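Local atomic coordinates of annexin B22 (Schistosoma mansoni, PDB entry 4MDU), a protein that binds acidic phospholipid membranes in a calcium-dependent manner, aggregates liposomes when calcium is present, and takes part in worm reproduction and host-parasite interaction. Residues T136-N140 with D141-A145; V107-P110 with Y111-K115. All coordinates share one frame; numbering follows the deposited sequence.

Contact 1: residues T136-N140 with D141-A145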
loop_
_atom_site.group_PDB
_atom_site.type_symbol
_atom_site.label_atom_id
_atom_site.label_comp_id
_atom_site.label_asym_id
_atom_site.label_seq_id
_atom_site.Cartn_x
_atom_site.Cartn_y
_atom_site.Cartn_z
ATOM N N THR B 136 12.160 8.786 4.038
ATOM C CA THR B 136 11.891 10.030 3.322
ATOM C C THR B 136 12.361 11.252 4.105
ATOM O O THR B 136 12.907 12.193 3.528
ATOM C CB THR B 136 10.393 10.171 3.007
ATOM O OG1 THR B 136 10.055 9.265 1.951
ATOM C CG2 THR B 136 10.073 11.565 2.571
ATOM N N THR B 137 12.173 11.224 5.424
ATOM C CA THR B 137 12.411 12.409 6.246
ATOM C C THR B 137 13.823 12.530 6.830
ATOM O O THR B 137 14.089 13.434 7.621
ATOM C CB THR B 137 11.409 12.483 7.416
ATOM O OG1 THR B 137 11.695 11.422 8.338
ATOM C CG2 THR B 137 9.988 12.334 6.904
ATOM N N LEU B 138 14.736 11.645 6.446
ATOM C CA LEU B 138 16.085 11.710 7.010
ATOM C C LEU B 138 17.113 12.116 5.972
ATOM O O LEU B 138 17.228 11.482 4.917
ATOM C CB LEU B 138 16.494 10.365 7.624
ATOM C CG LEU B 138 15.632 9.874 8.793
ATOM C CD1 LEU B 138 15.955 8.422 9.122
ATOM C CD2 LEU B 138 15.818 10.772 10.019
ATOM N N TRP B 139 17.883 13.154 6.271
ATOM C CA TRP B 139 19.024 13.444 5.413
ATOM C C TRP B 139 20.265 12.668 5.876
ATOM O O TRP B 139 20.213 11.908 6.850
ATOM C CB TRP B 139 19.283 14.947 5.267
ATOM C CG TRP B 139 19.658 15.277 3.854
ATOM C CD1 TRP B 139 20.909 15.597 3.383
ATOM C CD2 TRP B 139 18.787 15.267 2.707
ATOM N NE1 TRP B 139 20.857 15.806 2.024
ATOM C CE2 TRP B 139 19.571 15.602 1.585
ATOM C CE3 TRP B 139 17.420 15.023 2.525
ATOM C CZ2 TRP B 139 19.032 15.706 0.301
ATOM C CZ3 TRP B 139 16.887 15.125 1.243
ATOM C CH2 TRP B 139 17.696 15.462 0.149
ATOM N N ASN B 140 21.371 12.848 5.164
ATOM C CA ASN B 140 22.526 11.969 5.313
ATOM C C ASN B 140 22.992 11.706 6.746
ATOM O O ASN B 140 23.121 10.550 7.168
ATOM C CB ASN B 140 23.689 12.465 4.436
ATOM C CG ASN B 140 23.389 12.334 2.954
ATOM O OD1 ASN B 140 22.553 11.515 2.550
ATOM N ND2 ASN B 140 24.059 13.149 2.131
ATOM N N ASP B 141 23.275 12.774 7.477
ATOM C CA ASP B 141 23.780 12.660 8.836
ATOM C C ASP B 141 22.749 12.076 9.807
ATOM O O ASP B 141 23.093 11.327 10.721
ATOM C CB ASP B 141 24.258 14.021 9.318
ATOM C CG ASP B 141 25.534 14.453 8.610
ATOM O OD1 ASP B 141 26.308 13.556 8.250
ATOM O OD2 ASP B 141 25.757 15.658 8.406
ATOM N N GLU B 142 21.487 12.425 9.600
ATOM C CA GLU B 142 20.408 11.902 10.429
ATOM C C GLU B 142 20.292 10.412 10.198
ATOM O O GLU B 142 20.169 9.638 11.144
ATOM C CB GLU B 142 19.105 12.629 10.090
ATOM C CG GLU B 142 19.234 14.123 10.393
ATOM C CD GLU B 142 18.117 14.977 9.807
ATOM O OE1 GLU B 142 17.600 14.634 8.723
ATOM O OE2 GLU B 142 17.770 16.007 10.433
ATOM N N MET B 143 20.378 10.020 8.930
ATOM C CA MET B 143 20.241 8.627 8.538
ATOM C C MET B 143 21.312 7.776 9.207
ATOM O O MET B 143 21.020 6.673 9.706
ATOM C CB MET B 143 20.318 8.502 7.008
ATOM C CG MET B 143 20.158 7.094 6.490
ATOM S SD MET B 143 18.457 6.490 6.552
ATOM C CE MET B 143 18.759 4.815 7.069
ATOM N N LYS B 144 22.546 8.295 9.224
ATOM C CA LYS B 144 23.683 7.591 9.830
ATOM C C LYS B 144 23.489 7.488 11.334
ATOM O O LYS B 144 23.804 6.462 11.937
ATOM C CB LYS B 144 25.029 8.286 9.516
ATOM C CG LYS B 144 25.403 8.286 8.033
ATOM C CD LYS B 144 26.673 9.093 7.765
ATOM C CE LYS B 144 26.974 9.207 6.280
ATOM N NZ LYS B 144 28.327 9.822 6.020
ATOM N N ALA B 145 22.983 8.557 11.946
ATOM C CA ALA B 145 22.647 8.504 13.371
ATOM C C ALA B 145 21.571 7.455 13.651
ATOM O O ALA B 145 21.611 6.776 14.678
ATOM C CB ALA B 145 22.209 9.864 13.886
#
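Between Trp-139 and Met-143 the chain passes from a loop into helix 140-156, and the backbone makes its first helical bond there: Met-143 N donates to Trp-139 O over 2.8 Å. One residue on, Lys-144 N reaches Asn-140 O at 3.1 Å. Trp-139 is the N-cap, and the start of the helix combines two classical devices, one half of a capping box and a hydrophobic staple. For the first, Glu-142, three residues into the helix, turns back on the cap. Its CG lies beside its own backbone N (chi1 -62°) and the chain then runs extended, which brings Glu-142 OE1 to 2.9 Å from Trp-139 N. The bond is almost straight, at 169°, and uses the anti lone pair of OE1. OE1 is also hydrogen-bonded to His-17 NE2, while OE2 takes a salt bridge from Arg-13 and the N-H of Ser-14, so both oxygens are gripped and the carboxylate is firmly oriented; the nearby Arg-13 probably favours its ionised form. The cap's indole leads away from the helix, with NE1 bonded to the carbonyl of Asp-191. In the staple, Leu-138 and Met-143, the residues just before the cap and four after it, cross at about a right angle, Leu-138 CD1 meeting Met-143 SD at 4.1 Å. The other branch of Leu-138, CD2, rests on Glu-142 CB at 3.8 Å. The extended chain of Lys-144 runs past the carbonyl oxygen of Asn-140, and its CG lies 3.3 Å from that O.

Contact 2: residues V107-P110 with Y111-K115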
loop_
_atom_site.group_PDB
_atom_site.type_symbol
_atom_site.label_atom_id
_atom_site.label_comp_id
_atom_site.label_asym_id
_atom_site.label_seq_id
_atom_site.Cartn_x
_atom_site.Cartn_y
_atom_site.Cartn_z
ATOM N N VAL B 107 13.108 9.580 24.579
ATOM C CA VAL B 107 14.177 8.886 23.892
ATOM C C VAL B 107 14.721 9.761 22.768
ATOM O O VAL B 107 13.956 10.444 22.090
ATOM C CB VAL B 107 13.680 7.532 23.369
ATOM C CG1 VAL B 107 14.492 7.085 22.185
ATOM C CG2 VAL B 107 13.734 6.503 24.500
ATOM N N ASP B 108 16.043 9.761 22.595
ATOM C CA ASP B 108 16.687 10.543 21.545
ATOM C C ASP B 108 16.021 10.221 20.211
ATOM O O ASP B 108 15.769 9.045 19.898
ATOM C CB ASP B 108 18.198 10.216 21.490
ATOM C CG ASP B 108 18.989 11.202 20.644
ATOM O OD1 ASP B 108 18.510 12.348 20.437
ATOM O OD2 ASP B 108 20.100 10.826 20.190
ATOM N N THR B 109 15.717 11.251 19.428
ATOM C CA THR B 109 15.012 11.042 18.158
ATOM C C THR B 109 15.527 9.853 17.339
ATOM O O THR B 109 14.739 9.011 16.927
ATOM C CB THR B 109 15.073 12.280 17.273
ATOM O OG1 THR B 109 14.547 13.394 17.992
ATOM C CG2 THR B 109 14.290 12.060 16.008
ATOM N N PRO B 110 16.850 9.794 17.082
ATOM C CA PRO B 110 17.356 8.676 16.278
ATOM C C PRO B 110 17.057 7.295 16.864
ATOM O O PRO B 110 16.775 6.377 16.098
ATOM C CB PRO B 110 18.879 8.932 16.208
ATOM C CG PRO B 110 19.158 10.004 17.227
ATOM C CD PRO B 110 17.895 10.799 17.355
ATOM N N TYR B 111 17.113 7.131 18.180
ATOM C CA TYR B 111 16.783 5.820 18.762
ATOM C C TYR B 111 15.292 5.528 18.570
ATOM O O TYR B 111 14.856 4.413 18.213
ATOM C CB TYR B 111 17.123 5.805 20.250
ATOM C CG TYR B 111 17.034 4.431 20.874
ATOM C CD1 TYR B 111 15.872 3.995 21.497
ATOM C CD2 TYR B 111 18.119 3.567 20.841
ATOM C CE1 TYR B 111 15.796 2.737 22.071
ATOM C CE2 TYR B 111 18.047 2.307 21.406
ATOM C CZ TYR B 111 16.884 1.898 22.019
ATOM O OH TYR B 111 16.835 0.644 22.583
ATOM N N MET B 112 14.494 6.550 18.804
ATOM C CA MET B 112 13.057 6.401 18.612
ATOM C C MET B 112 12.749 5.952 17.183
ATOM O O MET B 112 11.966 5.030 16.966
ATOM C CB MET B 112 12.331 7.700 18.960
ATOM C CG MET B 112 10.824 7.548 18.973
ATOM S SD MET B 112 10.206 8.191 17.435
ATOM C CE MET B 112 10.053 9.869 17.967
ATOM N N LEU B 113 13.392 6.571 16.202
ATOM C CA LEU B 113 13.123 6.181 14.828
ATOM C C LEU B 113 13.637 4.768 14.585
ATOM O O LEU B 113 12.983 3.959 13.910
ATOM C CB LEU B 113 13.700 7.188 13.830
ATOM C CG LEU B 113 13.028 8.557 13.912
ATOM C CD1 LEU B 113 13.709 9.517 12.947
ATOM C CD2 LEU B 113 11.529 8.449 13.628
ATOM N N ALA B 114 14.793 4.445 15.147
ATOM C CA ALA B 114 15.361 3.114 14.901
ATOM C C ALA B 114 14.456 2.012 15.482
ATOM O O ALA B 114 14.234 0.989 14.855
ATOM C CB ALA B 114 16.813 3.003 15.429
ATOM N N LYS B 115 13.915 2.233 16.670
ATOM C CA LYS B 115 13.006 1.248 17.241
ATOM C C LYS B 115 11.790 0.995 16.335
ATOM O O LYS B 115 11.432 -0.151 16.072
ATOM C CB LYS B 115 12.572 1.661 18.644
ATOM C CG LYS B 115 12.955 0.654 19.732
ATOM C CD LYS B 115 12.390 1.064 21.092
ATOM C CE LYS B 115 12.754 0.075 22.185
ATOM N NZ LYS B 115 12.156 0.448 23.503
#
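Val-107 meets Tyr-111 because both side chains turn their leading carbon away from their own backbone N: Val-107 CG1 is roughly anti to it (chi1 155°), and Tyr-111 CG is close to fully anti (chi1 -170°). The two cross at a slant, and Val-107 CG1 comes to the edge of the Tyr-111 ring, near its plane, 3.5 Å from Tyr-111 CD1. The approach is thus to the rim and not over a face. Beyond this contact the Tyr-111 side chain also touches Val-153 of helix 140-156, and its hydroxyl is hydrogen-bonded to Asp-156. The same methyl of Val-107 also touches Met-112 CB at 3.9 Å. Since Asp-108 is the N-cap of helix 109-122, this pairs the residue before the cap with the fourth residue after it, the positions of a hydrophobic staple. The carboxylate of Asp-108 makes no capping bond; it is taken up by Ser-7, Glu-8 and Asn-68, and the amide oxygen of Asn-68 receives the N-H of Thr-109. Pro-110 fits in this first turn, where a missing N-H costs no helical bond. Met-112 N bonds to Asp-108 O at 3.0 Å, followed by Leu-113 N to Thr-109 O at 2.9 Å. One turn apart, Thr-109 and Leu-113 lie side by side and point the same way, Thr-109 CG2 being 4.0 Å from Leu-113 CD1. Ala-114 N then binds Pro-110 O at 2.9 Å, and Ala-114 CB sits 3.4 Å from that same oxygen.

Followed from the N terminus, the chain first forms contact 2, where the linker after helix 96-106 turns into helix 109-122 at the predicted boundary of the first and second annexin repeats. It then runs through helix 128-136 and reaches contact 1, which closes the short loop leading into helix 140-156. The two stand in series, neither nested nor crossed. With centres about 12 Å apart, they nonetheless touch directly: Leu-138 CD2 packs on Leu-113 CD1 at 3.8 Å, and Ala-145 O approaches Pro-110 CB equally closely. Two helix starts of the second repeat are thereby joined. The N-terminal segment reaches both, Phe-9 touching Thr-109, Pro-110 and Glu-142.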